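Local coordinates for protein putative glucoamylase (PDB 4QT9) that probably hydrolyses glucosidic linkages in starch-like or related glucans, as a putative glucoamylase with an alpha/alpha toroid fold, at residues E38-N43 with L92-R97; A76-I81 with L145-Q150; P311-L316 with R360-M365. All blocks are in the same frame, centred on the assembly; numbering follows the deposited sequence.

Interaction 1 (E38-N43 with L92-R97)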
ATOM      1  N   GLU A  38      10.941  13.756  -6.843  1.00 30.05           N
ATOM      2  CA  GLU A  38      11.096  14.367  -8.164  1.00 29.31           C
ATOM      3  C   GLU A  38       9.929  14.047  -9.094  1.00 33.42           C
ATOM      4  O   GLU A  38       9.575  14.906  -9.889  1.00 34.87           O
ATOM      5  CB  GLU A  38      12.417  13.931  -8.811  1.00 30.52           C
ATOM      6  CG  GLU A  38      13.628  14.407  -8.020  1.00 43.82           C
ATOM      7  CD  GLU A  38      15.018  14.173  -8.587  1.00 63.79           C
ATOM      8  OE1 GLU A  38      15.177  13.308  -9.481  1.00 44.11           O
ATOM      9  OE2 GLU A  38      15.962  14.841  -8.102  1.00 63.97           O
ATOM     10  N   GLY A  39       9.347  12.851  -8.997  1.00 28.36           N
ATOM     11  CA  GLY A  39       8.249  12.440  -9.873  1.00 28.62           C
ATOM     12  C   GLY A  39       6.857  12.931  -9.500  1.00 32.32           C
ATOM     13  O   GLY A  39       5.900  12.698 -10.242  1.00 31.07           O
ATOM     14  N   ALA A  40       6.726  13.621  -8.368  1.00 29.52           N
ATOM     15  CA  ALA A  40       5.434  14.094  -7.867  1.00 30.21           C
ATOM     16  C   ALA A  40       4.774  15.101  -8.810  1.00 33.30           C
ATOM     17  O   ALA A  40       5.468  15.832  -9.528  1.00 34.03           O
ATOM     18  CB  ALA A  40       5.610  14.736  -6.502  1.00 31.27           C
ATOM     19  N   GLU A  41       3.435  15.148  -8.782  1.00 28.21           N
ATOM     20  CA  GLU A  41       2.680  16.137  -9.531  1.00 28.07           C
ATOM     21  C   GLU A  41       2.989  17.506  -8.825  1.00 32.95           C
ATOM     22  O   GLU A  41       2.957  17.565  -7.598  1.00 31.31           O
ATOM     23  CB  GLU A  41       1.183  15.756  -9.596  1.00 28.22           C
ATOM     24  CG  GLU A  41       0.333  16.655 -10.483  1.00 37.77           C
ATOM     25  CD  GLU A  41       0.033  18.022  -9.886  1.00 58.67           C
ATOM     26  OE1 GLU A  41      -0.317  18.077  -8.684  1.00 46.24           O
ATOM     27  OE2 GLU A  41       0.218  19.040 -10.593  1.00 51.21           O
ATOM     28  N   PRO A  42       3.419  18.544  -9.583  1.00 31.67           N
ATOM     29  CA  PRO A  42       3.924  19.788  -8.955  1.00 32.14           C
ATOM     30  C   PRO A  42       2.982  20.580  -8.055  1.00 36.65           C
ATOM     31  O   PRO A  42       3.446  21.033  -7.000  1.00 36.44           O
ATOM     32  CB  PRO A  42       4.347  20.652 -10.151  1.00 34.37           C
ATOM     33  CG  PRO A  42       3.710  20.022 -11.349  1.00 37.99           C
ATOM     34  CD  PRO A  42       3.638  18.564 -11.041  1.00 32.89           C
ATOM     35  N   ASN A  43       1.700  20.783  -8.460  1.00 33.64           N
ATOM     36  CA  ASN A  43       0.740  21.551  -7.666  0.50 33.65           C
ATOM     37  C   ASN A  43       0.464  20.884  -6.298  1.00 36.10           C
ATOM     38  O   ASN A  43       0.534  21.551  -5.261  1.00 37.77           O
ATOM     39  CB  ASN A  43      -0.571  21.740  -8.447  0.50 33.78           C
ATOM     40  CG  ASN A  43      -0.421  22.530  -9.724  0.50 41.37           C
ATOM     41  OD1 ASN A  43      -0.473  23.765  -9.733  0.50 35.22           O
ATOM     42  ND2 ASN A  43      -0.267  21.828 -10.837  0.50 24.94           N
ATOM     43  N   LEU A  92       9.355  19.686   5.193  1.00 28.78           N
ATOM     44  CA  LEU A  92       8.201  20.393   5.776  1.00 29.19           C
ATOM     45  C   LEU A  92       7.493  21.190   4.683  1.00 30.48           C
ATOM     46  O   LEU A  92       6.264  21.224   4.669  1.00 30.15           O
ATOM     47  CB  LEU A  92       8.638  21.311   6.933  1.00 30.66           C
ATOM     48  CG  LEU A  92       7.538  22.102   7.668  1.00 35.43           C
ATOM     49  CD1 LEU A  92       6.624  21.172   8.444  1.00 34.33           C
ATOM     50  CD2 LEU A  92       8.145  23.149   8.585  1.00 37.85           C
ATOM     51  N   ALA A  93       8.259  21.801   3.749  1.00 25.80           N
ATOM     52  CA  ALA A  93       7.643  22.527   2.637  1.00 25.51           C
ATOM     53  C   ALA A  93       6.796  21.542   1.778  1.00 28.79           C
ATOM     54  O   ALA A  93       5.678  21.892   1.399  1.00 26.34           O
ATOM     55  CB  ALA A  93       8.700  23.235   1.796  1.00 27.32           C
ATOM     56  N   ARG A  94       7.284  20.283   1.554  1.00 26.53           N
ATOM     57  CA  ARG A  94       6.517  19.304   0.788  1.00 26.07           C
ATOM     58  C   ARG A  94       5.256  18.847   1.543  1.00 29.30           C
ATOM     59  O   ARG A  94       4.189  18.787   0.926  1.00 28.87           O
ATOM     60  CB  ARG A  94       7.371  18.089   0.374  1.00 27.33           C
ATOM     61  CG  ARG A  94       6.595  16.929  -0.307  1.00 25.37           C
ATOM     62  CD  ARG A  94       5.931  17.314  -1.627  1.00 19.45           C
ATOM     63  NE  ARG A  94       6.950  17.658  -2.608  1.00 24.85           N
ATOM     64  CZ  ARG A  94       7.484  16.791  -3.454  1.00 38.38           C
ATOM     65  NH1 ARG A  94       7.040  15.537  -3.504  1.00 22.33           N
ATOM     66  NH2 ARG A  94       8.438  17.175  -4.285  1.00 36.52           N
HETATM   67  N   MSE A  95       5.370  18.531   2.857  1.00 25.87           N
HETATM   68  CA  MSE A  95       4.223  18.105   3.677  1.00 24.04           C
HETATM   69  C   MSE A  95       3.143  19.184   3.685  1.00 28.38           C
HETATM   70  O   MSE A  95       1.967  18.847   3.552  1.00 28.89           O
HETATM   71  CB  MSE A  95       4.634  17.751   5.127  1.00 25.17           C
HETATM   72  CG  MSE A  95       5.526  16.502   5.228  1.00 30.08           C
HETATM   73 SE   MSE A  95       4.935  14.935   4.151  0.75 33.33          SE
HETATM   74  CE  MSE A  95       6.295  13.677   4.735  1.00 30.33           C
ATOM     75  N   GLU A  96       3.544  20.464   3.812  1.00 24.72           N
ATOM     76  CA  GLU A  96       2.620  21.612   3.824  0.50 24.95           C
ATOM     77  C   GLU A  96       1.850  21.669   2.495  1.00 27.59           C
ATOM     78  O   GLU A  96       0.626  21.801   2.500  1.00 23.84           O
ATOM     79  CB  GLU A  96       3.386  22.922   4.100  0.50 27.23           C
ATOM     80  CG  GLU A  96       2.724  24.191   3.576  0.50 37.44           C
ATOM     81  CD  GLU A  96       1.458  24.656   4.261  0.50 57.24           C
ATOM     82  OE1 GLU A  96       1.440  24.705   5.511  0.50 43.55           O
ATOM     83  OE2 GLU A  96       0.506  25.040   3.546  0.50 56.25           O
ATOM     84  N   ARG A  97       2.572  21.535   1.359  1.00 24.99           N
ATOM     85  CA  ARG A  97       1.982  21.534   0.025  1.00 24.73           C
ATOM     86  C   ARG A  97       0.942  20.390  -0.070  1.00 26.45           C
ATOM     87  O   ARG A  97      -0.182  20.642  -0.518  1.00 26.09           O
ATOM     88  CB  ARG A  97       3.083  21.375  -1.046  1.00 26.68           C
ATOM     89  CG  ARG A  97       2.535  21.311  -2.474  1.00 32.35           C
ATOM     90  CD  ARG A  97       3.621  21.259  -3.548  1.00 31.35           C
ATOM     91  NE  ARG A  97       4.422  22.496  -3.606  1.00 29.09           N
ATOM     92  CZ  ARG A  97       4.037  23.636  -4.174  1.00 51.97           C
ATOM     93  NH1 ARG A  97       2.828  23.735  -4.733  1.00 38.44           N
ATOM     94  NH2 ARG A  97       4.839  24.697  -4.158  1.00 33.87           N
TER
HETATM   95  O   HOH W   1      -0.874  22.204  -2.620  1.00 28.64           O
HETATM   96  O   HOH W   2       0.856  25.161  -7.036  1.00 33.29           O
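This is a polar surface contact in which two arginines of helix 88-104, Arg94 and Arg97, reach the loop between helix 21-37 and strand 50-52, touching Ala40, Pro42 and Asn43. At its outer end Arg97 NH1 gives a hydrogen bond to the backbone oxygen Asn43 O, 3.2 Å long and fairly straight (162° at the hydrogen). The oxygen lies at the edge of the guanidinium, nearly in its plane, while the donor is tilted 33° from the carbonyl plane. The arginine chain leaves the helix extended, with CG anti to the backbone N, and bends at chi3 (-66°), which lays CD against Pro42 O at 3.5 Å. A water joins the same two backbones, donating to Asn43 O at 3.1 Å and to Arg97 O at 2.7 Å. The loop is also braced from within: Glu41 OE2 accepts from Asn43 N at 3.1 Å, from above the carboxylate plane. Deeper in, Arg94 bends at chi2 and chi3 and brings NH1 to 3.4 Å from the methyl Ala40 CB. Its main polar partners are at the end of helix 21-37, NH1 on Phe36 O and NH2 on Trp37 O, and the guanidinium makes a cation-pi contact with Trp37. Two carbonyls from the end of helix 21-37 thus meet a cation, whose charge would probably favour that end of the helix dipole. The two arginines therefore divide the work: Arg97 holds the loop through the carbonyl of Asn43 with the water's help, while Arg94 binds the carbonyls at the helix end and only packs on the loop.

Interaction 2 (A76-I81 with L145-Q150)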
ATOM      1  N   ALA A  76       7.128   7.237   2.235  1.00 24.62           N
ATOM      2  CA  ALA A  76       8.399   7.184   1.507  1.00 25.84           C
ATOM      3  C   ALA A  76       9.158   8.533   1.668  1.00 30.30           C
ATOM      4  O   ALA A  76      10.369   8.530   1.892  1.00 30.29           O
ATOM      5  CB  ALA A  76       8.153   6.861   0.037  1.00 26.10           C
ATOM      6  N   ILE A  77       8.440   9.670   1.635  1.00 27.20           N
ATOM      7  CA  ILE A  77       9.053  10.991   1.796  1.00 27.30           C
ATOM      8  C   ILE A  77       9.551  11.154   3.261  1.00 31.51           C
ATOM      9  O   ILE A  77      10.666  11.641   3.477  1.00 30.67           O
ATOM     10  CB  ILE A  77       8.057  12.085   1.357  1.00 30.45           C
ATOM     11  CG1 ILE A  77       7.888  12.069  -0.179  1.00 30.81           C
ATOM     12  CG2 ILE A  77       8.516  13.480   1.848  1.00 31.01           C
ATOM     13  CD1 ILE A  77       6.691  12.944  -0.771  1.00 31.68           C
ATOM     14  N   LEU A  78       8.752  10.667   4.243  1.00 27.12           N
ATOM     15  CA  LEU A  78       9.064  10.690   5.684  1.00 28.22           C
ATOM     16  C   LEU A  78      10.382   9.941   5.980  1.00 29.83           C
ATOM     17  O   LEU A  78      11.251  10.463   6.676  1.00 28.97           O
ATOM     18  CB  LEU A  78       7.891  10.067   6.457  1.00 27.94           C
ATOM     19  CG  LEU A  78       7.626  10.498   7.890  1.00 32.74           C
ATOM     20  CD1 LEU A  78       7.327  11.979   7.991  1.00 32.24           C
ATOM     21  CD2 LEU A  78       6.426   9.781   8.406  1.00 34.20           C
ATOM     22  N   ALA A  79      10.546   8.758   5.401  1.00 27.52           N
ATOM     23  CA  ALA A  79      11.773   7.970   5.512  1.00 28.33           C
ATOM     24  C   ALA A  79      12.979   8.745   4.917  1.00 32.54           C
ATOM     25  O   ALA A  79      14.070   8.711   5.489  1.00 33.06           O
ATOM     26  CB  ALA A  79      11.602   6.630   4.797  1.00 28.50           C
ATOM     27  N   GLY A  80      12.751   9.464   3.815  1.00 28.23           N
ATOM     28  CA  GLY A  80      13.771  10.275   3.149  1.00 27.55           C
ATOM     29  C   GLY A  80      14.224  11.445   4.004  1.00 31.37           C
ATOM     30  O   GLY A  80      15.424  11.729   4.109  1.00 30.22           O
ATOM     31  N   ILE A  81      13.260  12.131   4.627  1.00 27.81           N
ATOM     32  CA  ILE A  81      13.527  13.240   5.539  1.00 28.73           C
ATOM     33  C   ILE A  81      14.372  12.710   6.706  1.00 32.84           C
ATOM     34  O   ILE A  81      15.384  13.311   7.042  1.00 32.07           O
ATOM     35  CB  ILE A  81      12.193  13.890   6.043  1.00 32.00           C
ATOM     36  CG1 ILE A  81      11.365  14.507   4.893  1.00 31.64           C
ATOM     37  CG2 ILE A  81      12.446  14.925   7.150  1.00 33.92           C
ATOM     38  CD1 ILE A  81       9.855  14.781   5.303  1.00 34.72           C
ATOM     39  N   LEU A 145      -0.720   9.492   6.552  1.00 20.99           N
ATOM     40  CA  LEU A 145      -0.889  10.781   7.240  1.00 22.19           C
ATOM     41  C   LEU A 145      -0.741  10.649   8.778  1.00 24.24           C
ATOM     42  O   LEU A 145      -0.107  11.500   9.397  1.00 19.99           O
ATOM     43  CB  LEU A 145      -2.229  11.421   6.880  1.00 22.79           C
ATOM     44  CG  LEU A 145      -2.350  12.016   5.475  1.00 29.13           C
ATOM     45  CD1 LEU A 145      -3.800  12.408   5.195  1.00 30.91           C
ATOM     46  CD2 LEU A 145      -1.444  13.254   5.287  1.00 30.01           C
ATOM     47  N   LEU A 146      -1.238   9.548   9.373  1.00 23.61           N
ATOM     48  CA  LEU A 146      -1.101   9.372  10.825  1.00 24.81           C
ATOM     49  C   LEU A 146       0.373   9.181  11.216  1.00 28.66           C
ATOM     50  O   LEU A 146       0.767   9.609  12.295  1.00 28.43           O
ATOM     51  CB  LEU A 146      -1.979   8.229  11.345  1.00 25.15           C
ATOM     52  CG  LEU A 146      -3.505   8.516  11.306  1.00 31.33           C
ATOM     53  CD1 LEU A 146      -4.299   7.379  11.905  1.00 29.76           C
ATOM     54  CD2 LEU A 146      -3.881   9.820  12.057  1.00 33.80           C
ATOM     55  N   ALA A 147       1.175   8.567  10.331  1.00 25.57           N
ATOM     56  CA  ALA A 147       2.618   8.416  10.513  1.00 26.13           C
ATOM     57  C   ALA A 147       3.318   9.815  10.514  1.00 27.17           C
ATOM     58  O   ALA A 147       4.136  10.085  11.394  1.00 27.47           O
ATOM     59  CB  ALA A 147       3.196   7.531   9.410  1.00 26.72           C
ATOM     60  N   VAL A 148       2.970  10.703   9.562  1.00 22.95           N
ATOM     61  CA  VAL A 148       3.530  12.078   9.489  1.00 23.52           C
ATOM     62  C   VAL A 148       3.079  12.859  10.728  1.00 27.27           C
ATOM     63  O   VAL A 148       3.858  13.615  11.320  1.00 27.85           O
ATOM     64  CB  VAL A 148       3.147  12.826   8.172  1.00 27.13           C
ATOM     65  CG1 VAL A 148       3.603  14.296   8.192  1.00 27.63           C
ATOM     66  CG2 VAL A 148       3.709  12.110   6.954  1.00 26.06           C
ATOM     67  N   HIS A 149       1.815  12.670  11.115  1.00 24.15           N
ATOM     68  CA  HIS A 149       1.253  13.297  12.313  1.00 22.99           C
ATOM     69  C   HIS A 149       2.141  13.001  13.536  1.00 24.77           C
ATOM     70  O   HIS A 149       2.520  13.923  14.264  1.00 24.25           O
ATOM     71  CB  HIS A 149      -0.178  12.796  12.571  1.00 22.13           C
ATOM     72  CG  HIS A 149      -0.740  13.417  13.810  1.00 24.65           C
ATOM     73  ND1 HIS A 149      -0.553  12.838  15.049  1.00 26.21           N
ATOM     74  CD2 HIS A 149      -1.315  14.626  13.970  1.00 25.93           C
ATOM     75  CE1 HIS A 149      -1.050  13.694  15.923  1.00 26.54           C
ATOM     76  NE2 HIS A 149      -1.538  14.781  15.320  1.00 26.96           N
ATOM     77  N   GLN A 150       2.490  11.720  13.728  1.00 21.17           N
ATOM     78  CA  GLN A 150       3.318  11.275  14.855  1.00 22.00           C
ATOM     79  C   GLN A 150       4.764  11.746  14.721  1.00 27.91           C
ATOM     80  O   GLN A 150       5.392  12.047  15.735  1.00 28.90           O
ATOM     81  CB  GLN A 150       3.236   9.756  15.037  1.00 23.07           C
ATOM     82  CG  GLN A 150       1.855   9.320  15.577  1.00 17.46           C
ATOM     83  CD  GLN A 150       1.474   9.990  16.863  1.00 28.91           C
ATOM     84  OE1 GLN A 150       0.628  10.886  16.896  1.00 26.90           O
ATOM     85  NE2 GLN A 150       2.118   9.597  17.937  1.00 18.25           N
TER
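Leu78 points from helix 67-83 toward helix 135-152 and sets its two methyls on Ala147 and Val148, one branch for the side chain and the other mostly for the backbone. CD1 meets Val148 CG2 at 3.8 Å. CD2 is pressed against the main chain, 3.8 Å from both Ala147 C and Val148 N, and comes to 4.1 Å from Ala147 CB. Val148 CG2 serves both branches, since it also lies 3.9 Å from Leu78 CD2; the rotation of the valine (chi1 174°) puts this methyl, and not CG1, on the leucine. The leucine and valine side chains cross obliquely. Leu78 CG lies roughly anti to the backbone N (chi1 -152°), with both methyls on the facing helix. The closest CA pair, Leu78 with Val148, is 6.9 Å apart, so the two helices come near here, where Leu78 lies against Ala147 and Val148. Buried packing between neighbouring helices is what builds an alpha/alpha toroid, the fold of this protein, and here it is extended by Ile74 and Met75 of helix 67-83, which touch Val148 and Ala147. A third helix closes one flank: selenomethionine Met95 of helix 88-104 rests on Leu78. Val148 also touches Ile166 of helix 157-172. On a side of helix 135-152 turned away from Leu78, His149 ND1 donates to Gln150 OE1 at 2.9 Å. The bond uses a lone pair in the amide carbonyl plane and stays in the imidazole plane, though it is bent to 139° at the hydrogen, and Gln150 NE2 binds Ser416 OG.

Interaction 3 (P311-L316 with R360-M365)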
ATOM      1  N   PRO A 311      14.907 -19.153  -7.589  1.00 29.99           N
ATOM      2  CA  PRO A 311      15.160 -18.590  -6.238  1.00 29.48           C
ATOM      3  C   PRO A 311      15.731 -17.176  -6.244  1.00 33.95           C
ATOM      4  O   PRO A 311      15.553 -16.457  -5.268  1.00 34.18           O
ATOM      5  CB  PRO A 311      16.155 -19.571  -5.607  1.00 32.37           C
ATOM      6  CG  PRO A 311      16.123 -20.796  -6.490  1.00 37.09           C
ATOM      7  CD  PRO A 311      15.739 -20.346  -7.849  1.00 31.41           C
ATOM      8  N   ASP A 312      16.395 -16.768  -7.337  1.00 31.61           N
ATOM      9  CA  ASP A 312      16.950 -15.417  -7.468  1.00 31.47           C
ATOM     10  C   ASP A 312      15.951 -14.470  -8.143  1.00 34.44           C
ATOM     11  O   ASP A 312      16.202 -13.273  -8.196  1.00 34.21           O
ATOM     12  CB  ASP A 312      18.261 -15.446  -8.281  1.00 33.26           C
ATOM     13  CG  ASP A 312      19.370 -16.302  -7.691  1.00 44.47           C
ATOM     14  OD1 ASP A 312      19.891 -15.940  -6.602  1.00 45.06           O
ATOM     15  OD2 ASP A 312      19.736 -17.321  -8.327  1.00 51.53           O
ATOM     16  N   CYS A 313      14.858 -14.997  -8.708  1.00 31.07           N
ATOM     17  CA  CYS A 313      13.905 -14.151  -9.430  1.00 30.95           C
ATOM     18  C   CYS A 313      12.483 -14.678  -9.248  1.00 29.59           C
ATOM     19  O   CYS A 313      12.071 -15.643  -9.896  1.00 26.58           O
ATOM     20  CB  CYS A 313      14.287 -14.049 -10.907  1.00 32.93           C
ATOM     21  SG  CYS A 313      13.314 -12.839 -11.837  1.00 36.99           S
ATOM     22  N   TRP A 314      11.747 -14.055  -8.320  1.00 22.96           N
ATOM     23  CA  TRP A 314      10.377 -14.448  -8.010  1.00 23.61           C
ATOM     24  C   TRP A 314       9.591 -13.230  -7.539  1.00 27.02           C
ATOM     25  O   TRP A 314      10.191 -12.212  -7.197  1.00 27.61           O
ATOM     26  CB  TRP A 314      10.328 -15.568  -6.921  1.00 22.33           C
ATOM     27  CG  TRP A 314      11.021 -15.229  -5.629  1.00 22.61           C
ATOM     28  CD1 TRP A 314      12.321 -15.509  -5.300  1.00 25.76           C
ATOM     29  CD2 TRP A 314      10.441 -14.593  -4.479  1.00 21.81           C
ATOM     30  NE1 TRP A 314      12.592 -15.075  -4.022  1.00 25.26           N
ATOM     31  CE2 TRP A 314      11.452 -14.507  -3.491  1.00 25.79           C
ATOM     32  CE3 TRP A 314       9.158 -14.107  -4.178  1.00 22.20           C
ATOM     33  CZ2 TRP A 314      11.225 -13.940  -2.233  1.00 24.86           C
ATOM     34  CZ3 TRP A 314       8.936 -13.527  -2.931  1.00 23.73           C
ATOM     35  CH2 TRP A 314       9.966 -13.432  -1.980  1.00 24.50           C
ATOM     36  N   GLY A 315       8.274 -13.355  -7.482  1.00 23.17           N
ATOM     37  CA  GLY A 315       7.440 -12.268  -6.985  1.00 23.34           C
ATOM     38  C   GLY A 315       6.307 -11.930  -7.922  1.00 27.84           C
ATOM     39  O   GLY A 315       6.499 -11.207  -8.906  1.00 26.20           O
ATOM     40  N   LEU A 316       5.114 -12.484  -7.615  1.00 24.19           N
ATOM     41  CA  LEU A 316       3.901 -12.285  -8.405  1.00 23.09           C
ATOM     42  C   LEU A 316       2.875 -11.446  -7.657  1.00 24.66           C
ATOM     43  O   LEU A 316       2.392 -11.827  -6.582  1.00 22.47           O
ATOM     44  CB  LEU A 316       3.266 -13.620  -8.822  1.00 23.09           C
ATOM     45  CG  LEU A 316       4.134 -14.561  -9.639  1.00 27.35           C
ATOM     46  CD1 LEU A 316       3.407 -15.866  -9.893  1.00 28.50           C
ATOM     47  CD2 LEU A 316       4.557 -13.941 -10.915  1.00 26.41           C
ATOM     48  N   ARG A 360      19.350  -8.135  -5.135  1.00 25.79           N
ATOM     49  CA  ARG A 360      20.728  -8.247  -5.638  1.00 26.85           C
ATOM     50  C   ARG A 360      20.731  -8.675  -7.128  1.00 30.58           C
ATOM     51  O   ARG A 360      21.462  -8.066  -7.943  1.00 29.81           O
ATOM     52  CB  ARG A 360      21.506  -9.250  -4.744  1.00 28.85           C
ATOM     53  CG  ARG A 360      22.830  -9.814  -5.271  1.00 35.23           C
ATOM     54  CD  ARG A 360      24.035  -8.986  -4.881  1.00 47.36           C
ATOM     55  NE  ARG A 360      24.130  -8.759  -3.438  1.00 55.21           N
ATOM     56  CZ  ARG A 360      24.642  -7.662  -2.893  1.00 71.06           C
ATOM     57  NH1 ARG A 360      25.112  -6.687  -3.662  1.00 57.05           N
ATOM     58  NH2 ARG A 360      24.689  -7.530  -1.575  1.00 58.50           N
ATOM     59  N   HIS A 361      19.882  -9.683  -7.477  1.00 25.86           N
ATOM     60  CA  HIS A 361      19.742 -10.218  -8.844  1.00 26.95           C
ATOM     61  C   HIS A 361      19.123  -9.176  -9.787  1.00 29.06           C
ATOM     62  O   HIS A 361      19.644  -8.987 -10.887  1.00 27.76           O
ATOM     63  CB  HIS A 361      18.896 -11.503  -8.838  1.00 28.86           C
ATOM     64  CG  HIS A 361      18.670 -12.111 -10.186  1.00 33.04           C
ATOM     65  ND1 HIS A 361      19.632 -12.891 -10.796  1.00 35.55           N
ATOM     66  CD2 HIS A 361      17.578 -12.059 -10.985  1.00 35.10           C
ATOM     67  CE1 HIS A 361      19.113 -13.262 -11.956  1.00 35.14           C
ATOM     68  NE2 HIS A 361      17.877 -12.790 -12.110  1.00 34.99           N
ATOM     69  N   LEU A 362      18.015  -8.496  -9.355  1.00 26.02           N
ATOM     70  CA  LEU A 362      17.348  -7.481 -10.172  1.00 25.51           C
ATOM     71  C   LEU A 362      18.287  -6.299 -10.432  1.00 31.00           C
ATOM     72  O   LEU A 362      18.412  -5.869 -11.583  1.00 32.05           O
ATOM     73  CB  LEU A 362      16.026  -7.009  -9.545  1.00 25.08           C
ATOM     74  CG  LEU A 362      14.919  -8.046  -9.401  1.00 28.70           C
ATOM     75  CD1 LEU A 362      13.724  -7.456  -8.686  1.00 28.42           C
ATOM     76  CD2 LEU A 362      14.554  -8.656 -10.735  1.00 32.13           C
ATOM     77  N   TYR A 363      19.015  -5.836  -9.399  1.00 26.65           N
ATOM     78  CA  TYR A 363      20.012  -4.775  -9.551  1.00 26.25           C
ATOM     79  C   TYR A 363      21.084  -5.177 -10.580  1.00 33.42           C
ATOM     80  O   TYR A 363      21.446  -4.367 -11.425  1.00 33.72           O
ATOM     81  CB  TYR A 363      20.660  -4.478  -8.196  1.00 28.02           C
ATOM     82  CG  TYR A 363      21.582  -3.282  -8.222  1.00 31.33           C
ATOM     83  CD1 TYR A 363      21.075  -1.985  -8.197  1.00 33.30           C
ATOM     84  CD2 TYR A 363      22.963  -3.443  -8.325  1.00 33.29           C
ATOM     85  CE1 TYR A 363      21.920  -0.877  -8.292  1.00 35.17           C
ATOM     86  CE2 TYR A 363      23.817  -2.342  -8.415  1.00 34.97           C
ATOM     87  CZ  TYR A 363      23.292  -1.063  -8.401  1.00 43.91           C
ATOM     88  OH  TYR A 363      24.141   0.017  -8.466  1.00 52.97           O
ATOM     89  N   ASN A 364      21.546  -6.433 -10.552  1.00 30.68           N
ATOM     90  CA  ASN A 364      22.579  -6.908 -11.482  1.00 30.79           C
ATOM     91  C   ASN A 364      22.087  -7.039 -12.935  1.00 33.42           C
ATOM     92  O   ASN A 364      22.924  -7.094 -13.840  1.00 33.38           O
ATOM     93  CB  ASN A 364      23.181  -8.221 -10.998  1.00 35.17           C
ATOM     94  CG  ASN A 364      24.122  -8.039  -9.827  1.00 66.06           C
ATOM     95  OD1 ASN A 364      24.800  -7.004  -9.681  1.00 56.41           O
ATOM     96  ND2 ASN A 364      24.197  -9.053  -8.973  1.00 63.70           N
HETATM   97  N   MSE A 365      20.755  -7.015 -13.174  1.00 29.34           N
HETATM   98  CA  MSE A 365      20.202  -7.062 -14.536  1.00 28.79           C
HETATM   99  C   MSE A 365      20.421  -5.739 -15.276  1.00 33.51           C
HETATM  100  O   MSE A 365      20.252  -5.683 -16.491  1.00 33.57           O
HETATM  101  CB  MSE A 365      18.726  -7.418 -14.521  1.00 29.87           C
HETATM  102  CG  MSE A 365      18.483  -8.892 -14.446  1.00 35.63           C
HETATM  103 SE   MSE A 365      16.619  -9.168 -14.061  0.75 41.20          SE
HETATM  104  CE  MSE A 365      15.918  -9.190 -15.852  1.00 39.18           C
TER
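The backbone oxygen Asp312 O packs against one side chain, 3.3 Å from His361 CB, with the ring atoms CG and CD2 of that histidine about as near. These are close packing contacts and not hydrogen bonds. Beside it, Asp312 CB sits over one face of the ring, offset toward the rim, 4.1 Å from the centroid and 25° off the normal, a CH-pi contact. With CG anti to the backbone N (chi1 179°), the ring is carried out to the loop. Cys313 follows, with CB 3.8 Å from His361 CD2, and SG reaches Leu362 CD2 at 4.5 Å; the sulfur stands obliquely to the ring, 5.3 Å from its centroid. The carboxylate of Asp312 turns elsewhere, OD1 accepting from Gln357 NE2, one turn before His361 on helix 352-364. The loop before strand 318-321 thus rests on the final turns of that helix, within the glucoamylase family region. Since Asp312 OD2 remains 5.1 Å from His361 ND1, the histidine and the acid are not paired; at most a weak electrostatic influence is likely, and the contact rests on van der Waals and CH-pi contacts, with no hydrogen bond between the two segments.

In the fold
Interactions 1 and 2 are neighbours, their centres 13 Å apart on the same side of the chain's centre. Along the chain their segments alternate: 38-43, 76-81, 92-97, then 145-150. Helix 67-83 and helix 88-104 are consecutive, and Met95 of interaction 1's helix segment joins the two contacts, its CE 3.6 Å from Ile77 CG2 and 3.8 Å from Val148 CG2. Interaction 3 comes later, in series, with its centre about 32 Å and 29 Å from those of interactions 1 and 2. The nearest atoms are about 16 Å and 18 Å away. The contacts of the N-terminal helices and that of the loop on helix 352-364 therefore lie in separate regions of one alpha/alpha fold.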